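Local coordinates for guanine nucleotide exchange protein (Legionella pneumophila, PDB 1XSZ) that probably promotes guanine nucleotide exchange on ADP-ribosylation factor (Arf) GTPases through its Sec7 domain, whose active site is covered by a C-terminal capping domain, at residues A[157-169]-A[177-189]. Sequence-based numbering, arbitrary orientation. Where two conformers were deposited one is given.
Sequences NKMTVDGLKRNLR and FDAKFLEELYSEI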
ATOM      1  N   ASN A 157     -22.179   9.102  18.488  1.00 20.26           N
ATOM      2  CA  ASN A 157     -22.266   8.264  17.291  1.00 19.14           C
ATOM      3  C   ASN A 157     -21.187   7.192  17.177  1.00 16.86           C
ATOM      4  O   ASN A 157     -21.172   6.428  16.215  1.00 18.40           O
ATOM      5  CB  ASN A 157     -22.226   9.122  16.021  1.00 21.89           C
ATOM      6  CG  ASN A 157     -23.404  10.070  15.913  1.00 24.85           C
ATOM      7  OD1 ASN A 157     -24.484   9.801  16.435  1.00 27.66           O
ATOM      8  ND2 ASN A 157     -23.205  11.177  15.210  1.00 27.04           N
ATOM      9  N   LYS A 158     -20.282   7.142  18.147  0.50 14.63           N
ATOM     10  CA  LYS A 158     -19.218   6.148  18.115  0.50 14.36           C
ATOM     11  C   LYS A 158     -19.746   4.760  18.448  0.50 13.48           C
ATOM     12  O   LYS A 158     -20.705   4.606  19.208  0.50 14.42           O
ATOM     13  CB  LYS A 158     -18.108   6.525  19.095  0.50 14.26           C
ATOM     14  CG  LYS A 158     -17.314   7.756  18.695  0.50 13.36           C
ATOM     15  CD  LYS A 158     -16.249   8.068  19.730  0.50 14.72           C
ATOM     16  CE  LYS A 158     -15.457   9.299  19.346  0.50 16.10           C
ATOM     17  NZ  LYS A 158     -14.487   9.665  20.407  0.50 18.97           N
ATOM     18  N   MET A 159     -19.114   3.747  17.866  1.00 14.22           N
ATOM     19  CA  MET A 159     -19.505   2.364  18.104  1.00 14.50           C
ATOM     20  C   MET A 159     -19.358   2.049  19.587  1.00 16.02           C
ATOM     21  O   MET A 159     -18.417   2.511  20.235  1.00 17.42           O
ATOM     22  CB  MET A 159     -18.614   1.414  17.298  1.00 15.54           C
ATOM     23  CG  MET A 159     -18.811  -0.062  17.638  1.00 15.67           C
ATOM     24  SD  MET A 159     -17.823  -1.166  16.614  1.00 15.32           S
ATOM     25  CE  MET A 159     -19.031  -1.648  15.374  1.00 16.10           C
ATOM     26  N   THR A 160     -20.298   1.268  20.111  1.00 17.30           N
ATOM     27  CA  THR A 160     -20.281   0.858  21.512  1.00 17.68           C
ATOM     28  C   THR A 160     -19.822  -0.595  21.550  1.00 16.27           C
ATOM     29  O   THR A 160     -19.753  -1.251  20.513  1.00 16.66           O
ATOM     30  CB  THR A 160     -21.681   0.923  22.133  1.00 18.63           C
ATOM     31  OG1 THR A 160     -22.543   0.003  21.452  1.00 20.23           O
ATOM     32  CG2 THR A 160     -22.251   2.331  22.017  1.00 20.62           C
ATOM     33  N   VAL A 161     -19.513  -1.103  22.736  1.00 17.80           N
ATOM     34  CA  VAL A 161     -19.074  -2.486  22.835  1.00 18.42           C
ATOM     35  C   VAL A 161     -20.206  -3.418  22.392  1.00 18.52           C
ATOM     36  O   VAL A 161     -19.958  -4.462  21.794  1.00 19.75           O
ATOM     37  CB  VAL A 161     -18.601  -2.832  24.270  1.00 20.00           C
ATOM     38  CG1 VAL A 161     -19.745  -2.707  25.249  1.00 22.38           C
ATOM     39  CG2 VAL A 161     -17.998  -4.226  24.296  1.00 22.87           C
ATOM     40  N   ASP A 162     -21.449  -3.035  22.668  1.00 20.32           N
ATOM     41  CA  ASP A 162     -22.580  -3.853  22.252  1.00 21.48           C
ATOM     42  C   ASP A 162     -22.660  -3.837  20.728  1.00 19.76           C
ATOM     43  O   ASP A 162     -22.978  -4.848  20.099  1.00 20.98           O
ATOM     44  CB  ASP A 162     -23.881  -3.327  22.864  1.00 25.44           C
ATOM     45  CG  ASP A 162     -23.933  -3.523  24.365  1.00 30.32           C
ATOM     46  OD1 ASP A 162     -23.758  -4.672  24.819  1.00 32.16           O
ATOM     47  OD2 ASP A 162     -24.149  -2.530  25.094  1.00 34.24           O
ATOM     48  N   GLY A 163     -22.359  -2.685  20.136  1.00 18.13           N
ATOM     49  CA  GLY A 163     -22.381  -2.578  18.687  1.00 18.16           C
ATOM     50  C   GLY A 163     -21.299  -3.446  18.063  1.00 17.59           C
ATOM     51  O   GLY A 163     -21.495  -4.045  17.008  1.00 17.13           O
ATOM     52  N   LEU A 164     -20.138  -3.510  18.711  1.00 16.42           N
ATOM     53  CA  LEU A 164     -19.047  -4.328  18.199  1.00 15.69           C
ATOM     54  C   LEU A 164     -19.466  -5.798  18.186  1.00 16.01           C
ATOM     55  O   LEU A 164     -19.264  -6.499  17.199  1.00 15.71           O
ATOM     56  CB  LEU A 164     -17.790  -4.162  19.063  1.00 15.73           C
ATOM     57  CG  LEU A 164     -16.594  -5.020  18.631  1.00 15.06           C
ATOM     58  CD1 LEU A 164     -16.090  -4.569  17.262  1.00 16.19           C
ATOM     59  CD2 LEU A 164     -15.482  -4.913  19.668  1.00 15.69           C
ATOM     60  N   LYS A 165     -20.059  -6.251  19.288  1.00 17.09           N
ATOM     61  CA  LYS A 165     -20.497  -7.636  19.394  1.00 18.17           C
ATOM     62  C   LYS A 165     -21.570  -7.971  18.364  1.00 17.86           C
ATOM     63  O   LYS A 165     -21.539  -9.040  17.758  1.00 19.87           O
ATOM     64  CB  LYS A 165     -21.005  -7.919  20.813  1.00 19.39           C
ATOM     65  CG  LYS A 165     -19.895  -7.887  21.858  1.00 21.95           C
ATOM     66  CD  LYS A 165     -20.377  -8.272  23.256  1.00 24.44           C
ATOM     67  CE  LYS A 165     -21.288  -7.219  23.859  1.00 27.74           C
ATOM     68  NZ  LYS A 165     -21.699  -7.591  25.245  1.00 29.06           N
ATOM     69  N   ARG A 166     -22.504  -7.051  18.152  1.00 18.47           N
ATOM     70  CA  ARG A 166     -23.571  -7.282  17.187  1.00 20.70           C
ATOM     71  C   ARG A 166     -23.035  -7.389  15.764  1.00 19.91           C
ATOM     72  O   ARG A 166     -23.404  -8.291  15.010  1.00 20.68           O
ATOM     73  CB  ARG A 166     -24.608  -6.154  17.253  1.00 22.20           C
ATOM     74  CG  ARG A 166     -25.736  -6.318  16.241  1.00 26.96           C
ATOM     75  CD  ARG A 166     -26.779  -5.204  16.308  1.00 29.32           C
ATOM     76  NE  ARG A 166     -26.254  -3.899  15.911  1.00 32.29           N
ATOM     77  CZ  ARG A 166     -25.800  -2.982  16.759  1.00 34.14           C
ATOM     78  NH1 ARG A 166     -25.804  -3.221  18.064  1.00 35.32           N
ATOM     79  NH2 ARG A 166     -25.346  -1.821  16.303  1.00 33.60           N
ATOM     80  N   ASN A 167     -22.149  -6.469  15.400  1.00 18.69           N
ATOM     81  CA  ASN A 167     -21.591  -6.453  14.059  1.00 18.62           C
ATOM     82  C   ASN A 167     -20.650  -7.604  13.721  1.00 19.68           C
ATOM     83  O   ASN A 167     -20.509  -7.966  12.551  1.00 21.88           O
ATOM     84  CB  ASN A 167     -20.908  -5.106  13.810  1.00 19.21           C
ATOM     85  CG  ASN A 167     -21.899  -4.020  13.440  1.00 19.03           C
ATOM     86  OD1 ASN A 167     -22.392  -3.976  12.308  1.00 21.11           O
ATOM     87  ND2 ASN A 167     -22.213  -3.152  14.390  1.00 18.93           N
ATOM     88  N   LEU A 168     -20.011  -8.186  14.733  1.00 18.26           N
ATOM     89  CA  LEU A 168     -19.093  -9.292  14.486  1.00 17.91           C
ATOM     90  C   LEU A 168     -19.721 -10.670  14.634  1.00 18.83           C
ATOM     91  O   LEU A 168     -19.020 -11.680  14.562  1.00 18.12           O
ATOM     92  CB  LEU A 168     -17.866  -9.187  15.397  1.00 17.23           C
ATOM     93  CG  LEU A 168     -16.888  -8.060  15.051  1.00 17.20           C
ATOM     94  CD1 LEU A 168     -15.674  -8.137  15.962  1.00 18.93           C
ATOM     95  CD2 LEU A 168     -16.457  -8.179  13.599  1.00 23.08           C
ATOM     96  N   ARG A 169     -21.034 -10.717  14.835  1.00 20.02           N
ATOM     97  CA  ARG A 169     -21.724 -11.997  14.964  1.00 22.05           C
ATOM     98  C   ARG A 169     -21.435 -12.847  13.734  1.00 22.47           C
ATOM     99  O   ARG A 169     -21.517 -12.362  12.606  1.00 23.48           O
ATOM    100  CB  ARG A 169     -23.235 -11.788  15.079  1.00 24.73           C
ATOM    101  CG  ARG A 169     -23.697 -11.157  16.374  1.00 29.37           C
ATOM    102  CD  ARG A 169     -25.196 -10.908  16.335  1.00 33.04           C
ATOM    103  NE  ARG A 169     -25.695 -10.341  17.583  1.00 37.22           N
ATOM    104  CZ  ARG A 169     -26.932  -9.885  17.751  1.00 38.57           C
ATOM    105  NH1 ARG A 169     -27.797  -9.928  16.746  1.00 40.23           N
ATOM    106  NH2 ARG A 169     -27.303  -9.385  18.922  1.00 40.00           N
ATOM    107  N   PHE A 177     -17.269 -14.653  18.309  1.00 20.97           N
ATOM    108  CA  PHE A 177     -16.073 -14.485  19.123  1.00 20.61           C
ATOM    109  C   PHE A 177     -16.622 -14.414  20.543  1.00 22.19           C
ATOM    110  O   PHE A 177     -17.767 -14.003  20.742  1.00 22.49           O
ATOM    111  CB  PHE A 177     -15.369 -13.163  18.793  1.00 18.26           C
ATOM    112  CG  PHE A 177     -14.783 -13.109  17.413  1.00 17.15           C
ATOM    113  CD1 PHE A 177     -13.585 -13.751  17.125  1.00 17.39           C
ATOM    114  CD2 PHE A 177     -15.438 -12.420  16.394  1.00 17.71           C
ATOM    115  CE1 PHE A 177     -13.045 -13.714  15.847  1.00 16.52           C
ATOM    116  CE2 PHE A 177     -14.906 -12.378  15.111  1.00 17.23           C
ATOM    117  CZ  PHE A 177     -13.708 -13.026  14.835  1.00 17.12           C
ATOM    118  N   ASP A 178     -15.827 -14.814  21.528  1.00 23.57           N
ATOM    119  CA  ASP A 178     -16.282 -14.753  22.911  1.00 25.46           C
ATOM    120  C   ASP A 178     -16.626 -13.312  23.276  1.00 24.71           C
ATOM    121  O   ASP A 178     -15.865 -12.388  22.979  1.00 23.24           O
ATOM    122  CB  ASP A 178     -15.205 -15.286  23.857  1.00 28.34           C
ATOM    123  CG  ASP A 178     -15.087 -16.798  23.812  1.00 31.80           C
ATOM    124  OD1 ASP A 178     -14.223 -17.349  24.527  1.00 33.06           O
ATOM    125  OD2 ASP A 178     -15.859 -17.437  23.063  1.00 34.50           O
ATOM    126  N   ALA A 179     -17.775 -13.128  23.916  1.00 23.26           N
ATOM    127  CA  ALA A 179     -18.239 -11.804  24.318  1.00 23.39           C
ATOM    128  C   ALA A 179     -17.216 -11.048  25.157  1.00 22.48           C
ATOM    129  O   ALA A 179     -16.961  -9.864  24.922  1.00 22.32           O
ATOM    130  CB  ALA A 179     -19.550 -11.928  25.088  1.00 24.80           C
ATOM    131  N   LYS A 180     -16.623 -11.728  26.132  1.00 21.82           N
ATOM    132  CA  LYS A 180     -15.648 -11.089  27.006  1.00 20.99           C
ATOM    133  C   LYS A 180     -14.351 -10.767  26.279  1.00 20.03           C
ATOM    134  O   LYS A 180     -13.602  -9.879  26.688  1.00 19.27           O
ATOM    135  CB  LYS A 180     -15.385 -11.971  28.229  1.00 20.61           C
ATOM    136  CG  LYS A 180     -16.652 -12.261  29.028  1.00 23.65           C
ATOM    137  CD  LYS A 180     -17.425 -10.977  29.306  1.00 24.82           C
ATOM    138  CE  LYS A 180     -18.834 -11.265  29.796  1.00 25.86           C
ATOM    139  NZ  LYS A 180     -19.627 -10.014  29.952  1.00 28.05           N
ATOM    140  N   PHE A 181     -14.087 -11.490  25.200  1.00 18.06           N
ATOM    141  CA  PHE A 181     -12.895 -11.236  24.407  1.00 18.65           C
ATOM    142  C   PHE A 181     -13.113  -9.914  23.670  1.00 18.03           C
ATOM    143  O   PHE A 181     -12.237  -9.043  23.647  1.00 18.02           O
ATOM    144  CB  PHE A 181     -12.675 -12.363  23.398  1.00 19.67           C
ATOM    145  CG  PHE A 181     -11.594 -12.075  22.399  1.00 20.84           C
ATOM    146  CD1 PHE A 181     -10.263 -11.991  22.794  1.00 23.11           C
ATOM    147  CD2 PHE A 181     -11.910 -11.864  21.062  1.00 22.74           C
ATOM    148  CE1 PHE A 181      -9.260 -11.700  21.868  1.00 23.85           C
ATOM    149  CE2 PHE A 181     -10.919 -11.574  20.133  1.00 24.15           C
ATOM    150  CZ  PHE A 181      -9.590 -11.492  20.537  1.00 23.12           C
ATOM    151  N   LEU A 182     -14.290  -9.759  23.074  1.00 17.73           N
ATOM    152  CA  LEU A 182     -14.598  -8.534  22.349  1.00 17.37           C
ATOM    153  C   LEU A 182     -14.697  -7.335  23.286  1.00 17.86           C
ATOM    154  O   LEU A 182     -14.303  -6.228  22.923  1.00 16.40           O
ATOM    155  CB  LEU A 182     -15.893  -8.698  21.542  1.00 16.40           C
ATOM    156  CG  LEU A 182     -15.801  -9.664  20.356  1.00 15.95           C
ATOM    157  CD1 LEU A 182     -17.106  -9.632  19.567  1.00 16.45           C
ATOM    158  CD2 LEU A 182     -14.640  -9.266  19.453  1.00 16.05           C
ATOM    159  N   GLU A 183     -15.214  -7.546  24.491  1.00 17.26           N
ATOM    160  CA  GLU A 183     -15.328  -6.458  25.454  1.00 17.41           C
ATOM    161  C   GLU A 183     -13.925  -5.976  25.832  1.00 16.28           C
ATOM    162  O   GLU A 183     -13.677  -4.775  25.979  1.00 17.09           O
ATOM    163  CB  GLU A 183     -16.105  -6.931  26.690  1.00 19.58           C
ATOM    164  CG  GLU A 183     -17.594  -7.139  26.400  1.00 22.59           C
ATOM    165  CD  GLU A 183     -18.367  -7.726  27.567  1.00 25.82           C
ATOM    166  OE1 GLU A 183     -18.127  -7.307  28.720  1.00 26.87           O
ATOM    167  OE2 GLU A 183     -19.233  -8.593  27.323  1.00 28.54           O
ATOM    168  N   GLU A 184     -13.005  -6.921  25.970  1.00 16.41           N
ATOM    169  CA  GLU A 184     -11.627  -6.602  26.306  1.00 16.22           C
ATOM    170  C   GLU A 184     -10.943  -5.873  25.145  1.00 15.65           C
ATOM    171  O   GLU A 184     -10.255  -4.874  25.348  1.00 15.47           O
ATOM    172  CB  GLU A 184     -10.879  -7.889  26.637  1.00 17.10           C
ATOM    173  CG  GLU A 184      -9.387  -7.791  26.507  1.00 19.27           C
ATOM    174  CD  GLU A 184      -8.719  -9.107  26.799  1.00 20.17           C
ATOM    175  OE1 GLU A 184      -9.398 -10.155  26.698  1.00 20.86           O
ATOM    176  OE2 GLU A 184      -7.519  -9.094  27.115  1.00 20.01           O
ATOM    177  N   LEU A 185     -11.139  -6.381  23.932  1.00 14.55           N
ATOM    178  CA  LEU A 185     -10.550  -5.777  22.739  1.00 13.55           C
ATOM    179  C   LEU A 185     -11.005  -4.323  22.616  1.00 13.62           C
ATOM    180  O   LEU A 185     -10.195  -3.416  22.405  1.00 13.09           O
ATOM    181  CB  LEU A 185     -10.969  -6.577  21.499  1.00 14.87           C
ATOM    182  CG  LEU A 185     -10.476  -6.131  20.120  1.00 13.96           C
ATOM    183  CD1 LEU A 185     -10.591  -7.294  19.154  1.00 17.34           C
ATOM    184  CD2 LEU A 185     -11.291  -4.937  19.620  1.00 15.74           C
ATOM    185  N   TYR A 186     -12.304  -4.103  22.768  1.00 13.03           N
ATOM    186  CA  TYR A 186     -12.871  -2.769  22.677  1.00 13.10           C
ATOM    187  C   TYR A 186     -12.205  -1.805  23.665  1.00 12.67           C
ATOM    188  O   TYR A 186     -11.768  -0.716  23.290  1.00 14.09           O
ATOM    189  CB  TYR A 186     -14.377  -2.837  22.958  1.00 13.94           C
ATOM    190  CG  TYR A 186     -15.095  -1.517  22.816  1.00 13.60           C
ATOM    191  CD1 TYR A 186     -15.746  -1.176  21.629  1.00 13.88           C
ATOM    192  CD2 TYR A 186     -15.119  -0.602  23.868  1.00 13.68           C
ATOM    193  CE1 TYR A 186     -16.405   0.049  21.498  1.00 14.70           C
ATOM    194  CE2 TYR A 186     -15.769   0.620  23.750  1.00 15.06           C
ATOM    195  CZ  TYR A 186     -16.411   0.939  22.562  1.00 14.94           C
ATOM    196  OH  TYR A 186     -17.065   2.142  22.448  1.00 17.98           O
ATOM    197  N   SER A 187     -12.145  -2.219  24.926  0.50 12.08           N
ATOM    198  CA  SER A 187     -11.563  -1.404  25.979  0.50 12.23           C
ATOM    199  C   SER A 187     -10.089  -1.109  25.746  0.50 10.36           C
ATOM    200  O   SER A 187      -9.623   0.001  26.000  0.50 10.42           O
ATOM    201  CB  SER A 187     -11.742  -2.097  27.327  0.50 13.50           C
ATOM    202  OG  SER A 187     -11.106  -1.366  28.359  0.50 18.37           O
ATOM    203  N   GLU A 188      -9.355  -2.102  25.260  0.50 10.31           N
ATOM    204  CA  GLU A 188      -7.938  -1.913  25.003  0.50 10.36           C
ATOM    205  C   GLU A 188      -7.672  -0.839  23.966  0.50 10.51           C
ATOM    206  O   GLU A 188      -6.861   0.060  24.184  0.50 10.84           O
ATOM    207  CB  GLU A 188      -7.305  -3.206  24.518  0.50 10.34           C
ATOM    208  CG  GLU A 188      -7.006  -4.211  25.595  0.50 10.94           C
ATOM    209  CD  GLU A 188      -6.442  -5.464  25.002  0.50 12.43           C
ATOM    210  OE1 GLU A 188      -7.234  -6.297  24.507  0.50 15.48           O
ATOM    211  OE2 GLU A 188      -5.208  -5.603  24.999  0.50 11.17           O
ATOM    212  N   ILE A 189      -8.353  -0.930  22.829  1.00 12.31           N
ATOM    213  CA  ILE A 189      -8.124   0.046  21.777  1.00 13.11           C
ATOM    214  C   ILE A 189      -8.698   1.415  22.138  1.00 12.32           C
ATOM    215  O   ILE A 189      -8.166   2.442  21.714  1.00 13.37           O
ATOM    216  CB  ILE A 189      -8.648  -0.470  20.400  1.00 11.81           C
ATOM    217  CG1 ILE A 189      -8.062   0.384  19.267  1.00 12.83           C
ATOM    218  CG2 ILE A 189     -10.170  -0.487  20.369  1.00 14.33           C
ATOM    219  CD1 ILE A 189      -6.529   0.350  19.196  1.00 13.66           C
TER
HETATM  220  O   HOH W   1     -18.743 -12.554  17.201  1.00 19.34           O
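Val-161 and Glu-183 mark one close approach of the backbones, Lys-165 and Leu-182 another, where helices 161-167 and 179-189 pack 9.5 Å apart with their directions 128° apart. Tyr-186 carries the largest share of the interface. With CG anti to the backbone N (chi1 -177°), its ring reaches the loop just ahead of helix 161-167, and OH donates to Met-159 O at 2.6 Å, on a carbonyl lone pair and in the carbonyl plane. Over one ring face lie the backbone N of Val-161 and its CB, the latter a CH-pi contact 4.1 Å from the centroid; CG2 of Val-161 turns instead to Glu-183 CG, 3.6 Å away. Leu-164 CD2 lies near the plane of the Tyr-186 ring, at its edge, 4.0 Å from Tyr-186 CB. Farther along, Leu-182 sends CD1 against Lys-165 CA and CG, and CD2 to Leu-168 CD1 (3.8 Å). On the outer side the Lys-165 chain, bent at chi3 (-69°), carries NZ to a weak, 3.4 Å salt bridge with Glu-183 OE2, in a network with Asp-162 and Lys-180. On the side facing the rest of the domain, Leu-168 and Leu-185 also touch helix 131-149. A water accepts from Phe-177 N and donates weakly to Leu-168 O. This contact between consecutive, steeply crossed Sec7-domain helices thus has leucines inside and charges outside; its ion pair is long and weak, whereas the tyrosine bonds tightly to a carbonyl just before the N-cap of helix 161-167.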